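Local coordinates for putative transcriptional regulator protein, LacI family (PDB 3MIZ), which probably binds regulatory DNA as a transcriptional repressor of the LacI family, with a periplasmic-binding-protein-like core that pairs into a dimer, at residues A[74-79]-A[98-103]; A[110-115]-A[275-280]; A[18-23]-A[49-54]. All coordinates share one frame; numbering follows the deposited sequence.

Contact 1: A[74-79]-A[98-103]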
ATOM      1  N   VAL A  74      15.012  -1.894 -19.796  1.00 14.32           N
ATOM      2  CA  VAL A  74      14.130  -2.485 -18.793  1.00 14.42           C
ATOM      3  C   VAL A  74      14.654  -2.331 -17.374  1.00 14.37           C
ATOM      4  O   VAL A  74      15.846  -2.491 -17.113  1.00 14.09           O
ATOM      5  CB  VAL A  74      13.927  -4.011 -19.031  1.00 15.06           C
ATOM      6  CG1 VAL A  74      13.255  -4.658 -17.806  1.00 17.56           C
ATOM      7  CG2 VAL A  74      13.083  -4.244 -20.256  1.00 15.27           C
ATOM      8  N   LEU A  75      13.754  -2.000 -16.460  1.00 13.11           N
ATOM      9  CA  LEU A  75      14.113  -1.919 -15.059  1.00 14.45           C
ATOM     10  C   LEU A  75      13.392  -3.121 -14.465  1.00 12.89           C
ATOM     11  O   LEU A  75      12.166  -3.173 -14.429  1.00 13.60           O
ATOM     12  CB  LEU A  75      13.618  -0.609 -14.450  1.00 14.71           C
ATOM     13  CG  LEU A  75      14.385   0.587 -15.019  1.00 16.00           C
ATOM     14  CD1 LEU A  75      13.685   1.881 -14.661  1.00 18.66           C
ATOM     15  CD2 LEU A  75      15.816   0.561 -14.478  1.00 14.59           C
ATOM     16  N   TYR A  76      14.171  -4.115 -14.062  1.00 13.23           N
ATOM     17  CA  TYR A  76      13.648  -5.341 -13.479  1.00 12.77           C
ATOM     18  C   TYR A  76      13.519  -5.061 -11.992  1.00 12.01           C
ATOM     19  O   TYR A  76      14.521  -5.011 -11.280  1.00 12.96           O
ATOM     20  CB  TYR A  76      14.646  -6.468 -13.703  1.00 11.70           C
ATOM     21  CG  TYR A  76      14.056  -7.827 -13.535  1.00 14.87           C
ATOM     22  CD1 TYR A  76      13.319  -8.409 -14.566  1.00 15.62           C
ATOM     23  CD2 TYR A  76      14.246  -8.554 -12.358  1.00 11.48           C
ATOM     24  CE1 TYR A  76      12.795  -9.675 -14.445  1.00 16.62           C
ATOM     25  CE2 TYR A  76      13.721  -9.832 -12.226  1.00 14.61           C
ATOM     26  CZ  TYR A  76      12.996 -10.386 -13.281  1.00 15.79           C
ATOM     27  OH  TYR A  76      12.481 -11.658 -13.182  1.00 20.02           O
ATOM     28  N   VAL A  77      12.287  -4.895 -11.525  1.00 13.79           N
ATOM     29  CA  VAL A  77      12.040  -4.554 -10.132  1.00 12.34           C
ATOM     30  C   VAL A  77      11.235  -5.598  -9.367  1.00 12.49           C
ATOM     31  O   VAL A  77      10.159  -6.020  -9.797  1.00 11.86           O
ATOM     32  CB  VAL A  77      11.286  -3.200 -10.050  1.00 15.16           C
ATOM     33  CG1 VAL A  77      11.110  -2.771  -8.598  1.00 15.99           C
ATOM     34  CG2 VAL A  77      12.025  -2.150 -10.854  1.00 14.16           C
ATOM     35  N   THR A  78      11.757  -6.016  -8.225  1.00 12.37           N
ATOM     36  CA  THR A  78      11.038  -6.984  -7.406  1.00 12.18           C
ATOM     37  C   THR A  78      10.409  -6.239  -6.230  1.00 13.50           C
ATOM     38  O   THR A  78      10.970  -5.253  -5.739  1.00 13.97           O
ATOM     39  CB  THR A  78      11.981  -8.097  -6.901  1.00 11.92           C
ATOM     40  OG1 THR A  78      13.126  -7.519  -6.260  1.00 10.23           O
ATOM     41  CG2 THR A  78      12.455  -8.953  -8.079  1.00  9.53           C
HETATM   42  N   MSE A  79       9.239  -6.694  -5.789  1.00 14.40           N
HETATM   43  CA  MSE A  79       8.552  -6.050  -4.669  1.00 15.52           C
HETATM   44  C   MSE A  79       9.354  -6.177  -3.374  1.00 15.50           C
HETATM   45  O   MSE A  79       9.372  -5.260  -2.550  1.00 14.49           O
HETATM   46  CB  MSE A  79       7.157  -6.649  -4.499  1.00 17.22           C
HETATM   47  CG  MSE A  79       6.188  -6.215  -5.579  1.00 26.35           C
HETATM   48 SE   MSE A  79       5.973  -4.280  -5.592  1.00 38.53          SE
HETATM   49  CE  MSE A  79       7.160  -3.805  -7.065  1.00 29.04           C
ATOM     50  N   ILE A  98      16.579  -3.753  -9.914  1.00 11.42           N
ATOM     51  CA  ILE A  98      16.389  -2.914  -8.731  1.00  9.35           C
ATOM     52  C   ILE A  98      15.659  -3.677  -7.627  1.00 10.45           C
ATOM     53  O   ILE A  98      14.567  -4.215  -7.847  1.00 11.70           O
ATOM     54  CB  ILE A  98      15.576  -1.647  -9.064  1.00 10.08           C
ATOM     55  CG1 ILE A  98      16.262  -0.871 -10.204  1.00  9.33           C
ATOM     56  CG2 ILE A  98      15.479  -0.758  -7.809  1.00 10.43           C
ATOM     57  CD1 ILE A  98      15.370   0.197 -10.860  1.00 12.08           C
ATOM     58  N   ASN A  99      16.280  -3.708  -6.452  1.00 11.07           N
ATOM     59  CA  ASN A  99      15.759  -4.378  -5.252  1.00 12.44           C
ATOM     60  C   ASN A  99      15.982  -5.883  -5.328  1.00 14.66           C
ATOM     61  O   ASN A  99      15.369  -6.661  -4.590  1.00 16.23           O
ATOM     62  CB  ASN A  99      14.261  -4.099  -5.072  1.00 13.36           C
ATOM     63  CG  ASN A  99      13.815  -4.244  -3.626  1.00 12.77           C
ATOM     64  OD1 ASN A  99      12.640  -4.469  -3.342  1.00 18.19           O
ATOM     65  ND2 ASN A  99      14.756  -4.105  -2.707  1.00 10.10           N
ATOM     66  N   CYS A 100      16.865  -6.286  -6.232  1.00 12.96           N
ATOM     67  CA  CYS A 100      17.170  -7.685  -6.422  1.00 12.52           C
ATOM     68  C   CYS A 100      18.556  -7.830  -7.033  1.00 14.39           C
ATOM     69  O   CYS A 100      19.145  -6.860  -7.519  1.00 13.14           O
ATOM     70  CB  CYS A 100      16.111  -8.340  -7.324  1.00 11.55           C
ATOM     71  SG  CYS A 100      15.838  -7.508  -8.927  1.00 16.07           S
ATOM     72  N   ARG A 101      19.074  -9.050  -6.989  1.00 13.73           N
ATOM     73  CA  ARG A 101      20.390  -9.359  -7.518  1.00 16.84           C
ATOM     74  C   ARG A 101      20.291 -10.645  -8.340  1.00 14.29           C
ATOM     75  O   ARG A 101      19.531 -11.554  -7.996  1.00 13.67           O
ATOM     76  CB  ARG A 101      21.365  -9.550  -6.352  1.00 21.09           C
ATOM     77  CG  ARG A 101      22.480 -10.551  -6.578  1.00 27.79           C
ATOM     78  CD  ARG A 101      23.186 -10.844  -5.265  1.00 31.81           C
ATOM     79  NE  ARG A 101      22.234 -10.796  -4.156  1.00 37.75           N
ATOM     80  CZ  ARG A 101      22.535 -11.004  -2.877  1.00 38.19           C
ATOM     81  NH1 ARG A 101      23.781 -11.289  -2.508  1.00 37.98           N
ATOM     82  NH2 ARG A 101      21.586 -10.900  -1.959  1.00 36.63           N
ATOM     83  N   PRO A 102      21.064 -10.738  -9.428  1.00 15.89           N
ATOM     84  CA  PRO A 102      21.014 -11.947 -10.253  1.00 15.60           C
ATOM     85  C   PRO A 102      21.622 -13.139  -9.531  1.00 18.16           C
ATOM     86  O   PRO A 102      22.508 -12.975  -8.691  1.00 15.37           O
ATOM     87  CB  PRO A 102      21.823 -11.555 -11.486  1.00 17.24           C
ATOM     88  CG  PRO A 102      22.861 -10.623 -10.911  1.00 18.77           C
ATOM     89  CD  PRO A 102      22.037  -9.766  -9.964  1.00 15.78           C
ATOM     90  N   GLN A 103      21.132 -14.335  -9.846  1.00 18.87           N
ATOM     91  CA  GLN A 103      21.667 -15.552  -9.244  1.00 22.66           C
ATOM     92  C   GLN A 103      23.022 -15.801  -9.899  1.00 22.93           C
ATOM     93  O   GLN A 103      23.976 -16.247  -9.251  1.00 22.27           O
ATOM     94  CB  GLN A 103      20.731 -16.734  -9.506  1.00 26.06           C
ATOM     95  CG  GLN A 103      21.171 -18.032  -8.846  1.00 32.02           C
ATOM     96  CD  GLN A 103      21.400 -17.872  -7.356  1.00 36.63           C
ATOM     97  OE1 GLN A 103      22.355 -17.222  -6.928  1.00 38.57           O
ATOM     98  NE2 GLN A 103      20.515 -18.458  -6.554  1.00 39.62           N
TER
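Packing is densest where Ile98 settles against strand 74-78. Its CG1 stands anti to the carbonyl carbon (chi1 -56°), which carries CD1 obliquely over Leu75 until it lies 3.7 Å from Leu75 CD2. Beside it Val77 points the same way, with Val77 CG2 4.0 Å from Ile98 CB, and Ile32 and Ile36 of helix 30-42 cover this apolar face. The backbone fixes the register: Ile98 N gives a nearly straight bond (171°) to Tyr76 O, 2.8 Å long and in the carbonyl plane. This single parallel bridge, Val77 with Ile98, prolongs the pairing of strand 95-97 in the N-terminal parallel sheet, an arrangement proper to the Rossmann-like lobe of a periplasmic-binding-protein fold. The second bond of the bridge, Thr78 N to Ile98 O, is weak at 3.4 Å; the chain turns a corner at Ile98 and Asn99 and the strands part. On the other face Cys100 leans its SG toward the Tyr76 ring at the edge and in plane, 3.9 Å from Tyr76 CD2, a sulfur-aromatic contact. Thr78 CG2 meets the same sulfur, while Thr78 OG1 is hydrogen-bonded to Tyr80 O. Looser still, partly exposed Arg101 and exposed Gln103 do not touch strand 74-78.

Contact 2: A[110-115]-A[275-280]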
ATOM      1  N   SER A 110      23.001  -4.297 -10.819  1.00 13.03           N
ATOM      2  CA  SER A 110      21.918  -4.324  -9.851  1.00 13.06           C
ATOM      3  C   SER A 110      22.157  -3.344  -8.725  1.00 12.09           C
ATOM      4  O   SER A 110      23.298  -3.041  -8.376  1.00 12.02           O
ATOM      5  CB  SER A 110      21.754  -5.729  -9.273  1.00 12.57           C
ATOM      6  OG  SER A 110      22.930  -6.141  -8.606  1.00 13.07           O
ATOM      7  N   ILE A 111      21.064  -2.840  -8.168  1.00 12.40           N
ATOM      8  CA  ILE A 111      21.147  -1.905  -7.061  1.00 12.10           C
ATOM      9  C   ILE A 111      20.084  -2.330  -6.045  1.00 11.97           C
ATOM     10  O   ILE A 111      18.911  -2.505  -6.385  1.00 14.00           O
ATOM     11  CB  ILE A 111      20.953  -0.453  -7.571  1.00 12.57           C
ATOM     12  CG1 ILE A 111      21.213   0.538  -6.438  1.00 13.59           C
ATOM     13  CG2 ILE A 111      19.567  -0.284  -8.179  1.00 15.43           C
ATOM     14  CD1 ILE A 111      21.417   1.988  -6.914  1.00 13.30           C
ATOM     15  N   GLU A 112      20.522  -2.531  -4.806  1.00 12.77           N
ATOM     16  CA  GLU A 112      19.658  -2.986  -3.720  1.00 12.98           C
ATOM     17  C   GLU A 112      19.859  -2.181  -2.442  1.00 14.93           C
ATOM     18  O   GLU A 112      20.869  -1.494  -2.279  1.00 14.80           O
ATOM     19  CB  GLU A 112      19.994  -4.426  -3.353  1.00 16.43           C
ATOM     20  CG  GLU A 112      19.895  -5.466  -4.451  1.00 19.97           C
ATOM     21  CD  GLU A 112      20.592  -6.744  -4.030  1.00 24.25           C
ATOM     22  OE1 GLU A 112      21.837  -6.793  -4.118  1.00 25.71           O
ATOM     23  OE2 GLU A 112      19.904  -7.688  -3.590  1.00 25.78           O
ATOM     24  N   PRO A 113      18.911  -2.299  -1.498  1.00 15.03           N
ATOM     25  CA  PRO A 113      18.988  -1.596  -0.214  1.00 16.55           C
ATOM     26  C   PRO A 113      19.818  -2.485   0.711  1.00 17.66           C
ATOM     27  O   PRO A 113      19.900  -3.701   0.497  1.00 17.42           O
ATOM     28  CB  PRO A 113      17.527  -1.519   0.215  1.00 16.46           C
ATOM     29  CG  PRO A 113      16.994  -2.829  -0.254  1.00 18.38           C
ATOM     30  CD  PRO A 113      17.600  -2.958  -1.650  1.00 16.49           C
ATOM     31  N   ASP A 114      20.424  -1.900   1.738  1.00 16.43           N
ATOM     32  CA  ASP A 114      21.252  -2.672   2.654  1.00 17.67           C
ATOM     33  C   ASP A 114      20.509  -3.052   3.941  1.00 17.63           C
ATOM     34  O   ASP A 114      20.667  -2.396   4.971  1.00 16.87           O
ATOM     35  CB  ASP A 114      22.505  -1.870   3.004  1.00 17.99           C
ATOM     36  CG  ASP A 114      23.648  -2.744   3.467  1.00 17.11           C
ATOM     37  OD1 ASP A 114      23.398  -3.799   4.086  1.00 17.40           O
ATOM     38  OD2 ASP A 114      24.808  -2.353   3.225  1.00 22.19           O
ATOM     39  N   ASP A 115      19.703  -4.109   3.873  1.00 15.83           N
ATOM     40  CA  ASP A 115      18.948  -4.599   5.025  1.00 16.94           C
ATOM     41  C   ASP A 115      19.837  -4.859   6.230  1.00 16.20           C
ATOM     42  O   ASP A 115      19.486  -4.535   7.364  1.00 14.62           O
ATOM     43  CB  ASP A 115      18.235  -5.903   4.663  1.00 17.30           C
ATOM     44  CG  ASP A 115      17.099  -5.685   3.706  1.00 19.62           C
ATOM     45  OD1 ASP A 115      15.948  -5.581   4.169  1.00 19.40           O
ATOM     46  OD2 ASP A 115      17.364  -5.590   2.493  1.00 20.31           O
ATOM     47  N   PRO A 275      29.345  -2.887 -14.262  1.00 53.29           N
ATOM     48  CA  PRO A 275      28.087  -3.347 -13.673  1.00 51.50           C
ATOM     49  C   PRO A 275      28.234  -3.642 -12.190  1.00 49.68           C
ATOM     50  O   PRO A 275      28.106  -2.745 -11.357  1.00 50.85           O
ATOM     51  CB  PRO A 275      27.754  -4.595 -14.495  1.00 52.37           C
ATOM     52  CG  PRO A 275      29.103  -5.105 -14.897  1.00 53.03           C
ATOM     53  CD  PRO A 275      29.819  -3.833 -15.288  1.00 53.66           C
ATOM     54  N   GLY A 276      28.510  -4.896 -11.859  1.00 47.23           N
ATOM     55  CA  GLY A 276      28.661  -5.249 -10.463  1.00 42.85           C
ATOM     56  C   GLY A 276      27.436  -4.821  -9.682  1.00 40.00           C
ATOM     57  O   GLY A 276      26.430  -4.392 -10.258  1.00 39.19           O
ATOM     58  N   SER A 277      27.527  -4.918  -8.363  1.00 36.27           N
ATOM     59  CA  SER A 277      26.417  -4.569  -7.494  1.00 32.15           C
ATOM     60  C   SER A 277      26.644  -3.315  -6.658  1.00 28.67           C
ATOM     61  O   SER A 277      27.733  -3.085  -6.137  1.00 27.80           O
ATOM     62  CB  SER A 277      26.114  -5.748  -6.566  1.00 32.61           C
ATOM     63  OG  SER A 277      25.211  -5.380  -5.539  1.00 37.56           O
ATOM     64  N   ARG A 278      25.600  -2.502  -6.553  1.00 24.81           N
ATOM     65  CA  ARG A 278      25.637  -1.292  -5.741  1.00 22.91           C
ATOM     66  C   ARG A 278      24.651  -1.558  -4.618  1.00 21.22           C
ATOM     67  O   ARG A 278      23.583  -2.128  -4.851  1.00 19.59           O
ATOM     68  CB  ARG A 278      25.142  -0.073  -6.519  1.00 24.71           C
ATOM     69  CG  ARG A 278      26.038   0.408  -7.637  1.00 29.32           C
ATOM     70  CD  ARG A 278      25.375   1.588  -8.309  1.00 31.49           C
ATOM     71  NE  ARG A 278      26.196   2.184  -9.352  1.00 36.06           N
ATOM     72  CZ  ARG A 278      25.826   3.246 -10.060  1.00 38.25           C
ATOM     73  NH1 ARG A 278      24.648   3.819  -9.830  1.00 37.01           N
ATOM     74  NH2 ARG A 278      26.635   3.741 -10.989  1.00 39.51           N
ATOM     75  N   VAL A 279      25.002  -1.173  -3.399  1.00 18.90           N
ATOM     76  CA  VAL A 279      24.088  -1.366  -2.290  1.00 19.30           C
ATOM     77  C   VAL A 279      23.905  -0.013  -1.613  1.00 18.29           C
ATOM     78  O   VAL A 279      24.871   0.595  -1.153  1.00 18.39           O
ATOM     79  CB  VAL A 279      24.620  -2.407  -1.285  1.00 19.04           C
ATOM     80  CG1 VAL A 279      23.570  -2.683  -0.229  1.00 23.02           C
ATOM     81  CG2 VAL A 279      24.968  -3.697  -2.011  1.00 20.83           C
ATOM     82  N   VAL A 280      22.665   0.463  -1.579  1.00 18.30           N
ATOM     83  CA  VAL A 280      22.356   1.756  -0.975  1.00 19.16           C
ATOM     84  C   VAL A 280      21.932   1.607   0.485  1.00 18.89           C
ATOM     85  O   VAL A 280      21.083   0.786   0.818  1.00 16.87           O
ATOM     86  CB  VAL A 280      21.238   2.471  -1.762  1.00 20.48           C
ATOM     87  CG1 VAL A 280      20.914   3.814  -1.114  1.00 16.19           C
ATOM     88  CG2 VAL A 280      21.664   2.661  -3.212  1.00 20.39           C
TER
HETATM   89  O   HOH W   1      24.791  -7.306 -10.287  1.00 16.50           O
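Four consecutive parallel bridges, from Ser110-Ser277 to Pro113-Val280, bind two strands, and Ile111 shows how one face of the pair is filled. Its CB lies 4.1 Å from Arg278 O. CG1, anti to the backbone N (chi1 -173°), lies 3.9 Å from both Arg278 O and Val280 CG2, and CD1 at the tip rests 3.8 Å from Val280 CG2, the two side chains crossing obliquely. Leu256 and Trp263 of helix 253-268 touch Ile111, and Trp263 takes a cation-pi contact from Arg278. The face of Ser110, Ser277 and Glu112 is largely polar, though Val279 shares it: a water lies 2.8 Å from Ser110 OG and donates weakly to Gly276 O, while Glu112 OE2 is salt-bridged to Arg81. The backbone bonds are weakest at the start, Ser110 N to Gly276 O, and shortest at Val280 N to Glu112 O, 2.7 Å. Asp114 N hydrogen-bonds Val280 O at 2.9 Å, bent to 131° with the donor above the carbonyl plane. Asp114 CB packs on Val279 CG1, and its OD1 caps Gln117 N as strand 110-113 enters helix 115-127. Such parallel pairing of sequence-distant strands fits the two-lobed periplasmic-binding-protein-like fold, whose chain crosses between lobes more than once.

Contact 3: A[18-23]-A[49-54]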
ATOM      1  N   ILE A  18       9.176  -1.396 -17.181  1.00 14.77           N
ATOM      2  CA  ILE A  18       9.441  -1.921 -15.844  1.00 13.79           C
ATOM      3  C   ILE A  18       8.816  -3.300 -15.773  1.00 14.50           C
ATOM      4  O   ILE A  18       7.625  -3.461 -16.030  1.00 13.16           O
ATOM      5  CB  ILE A  18       8.773  -1.084 -14.737  1.00 14.69           C
ATOM      6  CG1 ILE A  18       9.358   0.326 -14.706  1.00 15.02           C
ATOM      7  CG2 ILE A  18       8.979  -1.780 -13.369  1.00 15.62           C
ATOM      8  CD1 ILE A  18       8.730   1.210 -13.617  1.00 15.31           C
ATOM      9  N   ILE A  19       9.614  -4.304 -15.445  1.00 15.39           N
ATOM     10  CA  ILE A  19       9.063  -5.640 -15.311  1.00 15.35           C
ATOM     11  C   ILE A  19       9.082  -5.906 -13.819  1.00 15.73           C
ATOM     12  O   ILE A  19      10.144  -5.981 -13.208  1.00 16.92           O
ATOM     13  CB  ILE A  19       9.909  -6.693 -16.062  1.00 16.72           C
ATOM     14  CG1 ILE A  19       9.836  -6.419 -17.568  1.00 17.91           C
ATOM     15  CG2 ILE A  19       9.406  -8.107 -15.731  1.00 15.47           C
ATOM     16  CD1 ILE A  19      10.563  -7.431 -18.427  1.00 19.98           C
ATOM     17  N   THR A  20       7.902  -6.000 -13.222  1.00 14.75           N
ATOM     18  CA  THR A  20       7.827  -6.259 -11.799  1.00 15.12           C
ATOM     19  C   THR A  20       7.143  -7.588 -11.544  1.00 14.46           C
ATOM     20  O   THR A  20       6.480  -8.121 -12.424  1.00 12.76           O
ATOM     21  CB  THR A  20       7.050  -5.174 -11.076  1.00 15.91           C
ATOM     22  OG1 THR A  20       7.102  -5.433  -9.671  1.00 20.62           O
ATOM     23  CG2 THR A  20       5.592  -5.154 -11.543  1.00 13.66           C
ATOM     24  N   ASP A  21       7.294  -8.118 -10.335  1.00 16.48           N
ATOM     25  CA  ASP A  21       6.675  -9.394 -10.012  1.00 17.82           C
ATOM     26  C   ASP A  21       5.333  -9.355  -9.280  1.00 21.93           C
ATOM     27  O   ASP A  21       4.306  -9.716  -9.854  1.00 21.94           O
ATOM     28  CB  ASP A  21       7.657 -10.298  -9.237  1.00 16.94           C
ATOM     29  CG  ASP A  21       8.321  -9.599  -8.046  1.00 18.16           C
ATOM     30  OD1 ASP A  21       7.921  -8.471  -7.684  1.00 13.85           O
ATOM     31  OD2 ASP A  21       9.251 -10.201  -7.463  1.00 17.75           O
ATOM     32  N   TYR A  22       5.321  -8.890  -8.034  1.00 24.49           N
ATOM     33  CA  TYR A  22       4.085  -8.915  -7.253  1.00 25.71           C
ATOM     34  C   TYR A  22       3.454  -7.582  -6.889  1.00 25.85           C
ATOM     35  O   TYR A  22       2.907  -7.434  -5.794  1.00 27.85           O
ATOM     36  CB  TYR A  22       4.332  -9.712  -5.974  1.00 22.75           C
ATOM     37  CG  TYR A  22       4.952 -11.063  -6.229  1.00 25.85           C
ATOM     38  CD1 TYR A  22       4.203 -12.104  -6.781  1.00 26.53           C
ATOM     39  CD2 TYR A  22       6.294 -11.294  -5.949  1.00 26.04           C
ATOM     40  CE1 TYR A  22       4.779 -13.343  -7.047  1.00 27.20           C
ATOM     41  CE2 TYR A  22       6.881 -12.529  -6.211  1.00 27.95           C
ATOM     42  CZ  TYR A  22       6.114 -13.549  -6.762  1.00 27.72           C
ATOM     43  OH  TYR A  22       6.696 -14.764  -7.037  1.00 30.59           O
ATOM     44  N   VAL A  23       3.494  -6.627  -7.807  1.00 27.26           N
ATOM     45  CA  VAL A  23       2.938  -5.304  -7.546  1.00 27.04           C
ATOM     46  C   VAL A  23       1.426  -5.300  -7.287  1.00 30.97           C
ATOM     47  O   VAL A  23       0.928  -4.457  -6.535  1.00 30.56           O
ATOM     48  CB  VAL A  23       3.259  -4.329  -8.718  1.00 26.73           C
ATOM     49  CG1 VAL A  23       2.396  -4.648  -9.922  1.00 27.71           C
ATOM     50  CG2 VAL A  23       3.070  -2.895  -8.275  1.00 23.04           C
ATOM     51  N   ILE A  49       4.655  -0.295 -17.446  1.00 11.81           N
ATOM     52  CA  ILE A  49       4.824  -1.340 -16.443  1.00 12.46           C
ATOM     53  C   ILE A  49       4.099  -2.650 -16.795  1.00 13.24           C
ATOM     54  O   ILE A  49       2.965  -2.629 -17.267  1.00 11.01           O
ATOM     55  CB  ILE A  49       4.294  -0.847 -15.074  1.00 12.77           C
ATOM     56  CG1 ILE A  49       4.971   0.472 -14.690  1.00 12.58           C
ATOM     57  CG2 ILE A  49       4.534  -1.904 -14.011  1.00 14.23           C
ATOM     58  CD1 ILE A  49       4.409   1.075 -13.391  1.00 17.70           C
ATOM     59  N   ALA A  50       4.771  -3.780 -16.561  1.00 12.41           N
ATOM     60  CA  ALA A  50       4.199  -5.107 -16.801  1.00 12.06           C
ATOM     61  C   ALA A  50       4.502  -5.963 -15.569  1.00 11.32           C
ATOM     62  O   ALA A  50       5.618  -5.944 -15.065  1.00 11.80           O
ATOM     63  CB  ALA A  50       4.812  -5.741 -18.047  1.00 14.68           C
ATOM     64  N   ASN A  51       3.509  -6.712 -15.101  1.00 12.92           N
ATOM     65  CA  ASN A  51       3.652  -7.556 -13.912  1.00 13.72           C
ATOM     66  C   ASN A  51       3.630  -9.037 -14.294  1.00 14.98           C
ATOM     67  O   ASN A  51       2.758  -9.469 -15.039  1.00 14.34           O
ATOM     68  CB  ASN A  51       2.508  -7.254 -12.936  1.00 17.89           C
ATOM     69  CG  ASN A  51       2.797  -7.731 -11.514  1.00 21.54           C
ATOM     70  OD1 ASN A  51       3.825  -7.389 -10.929  1.00 22.39           O
ATOM     71  ND2 ASN A  51       1.878  -8.508 -10.949  1.00 21.58           N
ATOM     72  N   THR A  52       4.585  -9.803 -13.771  1.00 13.79           N
ATOM     73  CA  THR A  52       4.694 -11.233 -14.060  1.00 15.88           C
ATOM     74  C   THR A  52       3.853 -12.082 -13.104  1.00 16.42           C
ATOM     75  O   THR A  52       3.487 -13.218 -13.422  1.00 14.88           O
ATOM     76  CB  THR A  52       6.150 -11.727 -13.917  1.00 14.93           C
ATOM     77  OG1 THR A  52       6.509 -11.712 -12.531  1.00 13.38           O
ATOM     78  CG2 THR A  52       7.110 -10.846 -14.693  1.00 17.00           C
ATOM     79  N   GLY A  53       3.559 -11.538 -11.927  1.00 13.83           N
ATOM     80  CA  GLY A  53       2.787 -12.288 -10.951  1.00 16.44           C
ATOM     81  C   GLY A  53       3.616 -13.454 -10.437  1.00 17.24           C
ATOM     82  O   GLY A  53       3.101 -14.369  -9.786  1.00 20.50           O
ATOM     83  N   GLY A  54       4.908 -13.419 -10.740  1.00 16.37           N
ATOM     84  CA  GLY A  54       5.818 -14.464 -10.311  1.00 20.32           C
ATOM     85  C   GLY A  54       5.893 -15.650 -11.258  1.00 22.05           C
ATOM     86  O   GLY A  54       6.509 -16.667 -10.935  1.00 23.66           O
TER
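Backbone hydrogen bonds come first: Ala50 N to Ile18 O, Thr20 N to Ala50 O and Thr52 N to Thr20 O, each 2.9 Å long and nearly along the C=O axis, alternate as in regular parallel strands. Past the strand ends Gly53 N turns to a lone pair of Asp21 O, with a bent angle of 130°. Among the polar side chains, Thr52 OG1 accepts from Gly54 N to form an ST turn, and Asp21 OD1 takes Tyr22 N at 2.7 Å from above the carboxylate plane; Asp21 OD2 is salt-bridged to Arg82. Thr20 OG1, anti to its backbone N, bonds Val77 O. Among the apolar contacts, Ile18 and Ile49 lie side by side, Ile18 CD1 4.0 Å from Ile49 CG1, whereas Ile19, on the opposite face from Ile18, has its CG2 against Thr52 CG2 of the loop, the two crossing at about a right angle. At the far end the Tyr22 ring lies against the glycine turn, its CE1 3.4 Å from Gly53 O and its OH 3.4 Å from Gly54 CA. An alanine here would probably leave the turn at Gly53 and Gly54 less well packed, having lost the ring. In this beta-alpha-beta unit helix 30-42 covers Ile18 and Ile49, helix 56-68 covers Ile19 and Ala50, strand 73-78 borders strand 15-20, and Ile49 packs on Ile49 of the second subunit.

In the fold
Contacts 1 and 3 share one parallel sheet, in which strands 73-78 and 15-20 are neighbours; Val77 N to Ile19 O and Met79 N to Asp21 OD1, both probable hydrogen bonds, tie them together. Every residue that touches in contact 1 is buried; it has a single bridge, one of its two bonds weak, beside apolar and sulfur-aromatic packing. Contact 3 is mostly buried, but its glycine turn is exposed and its outer strand faces the second subunit. Contact 2, nearer the surface, mixes polar and apolar side chains where contact 1 is mainly apolar. It joins contact 1 through a probable hydrogen bond of Asn99 N to Ile111 O, whereas contacts 2 and 3 do not touch, their nearest atoms about 12 Å apart.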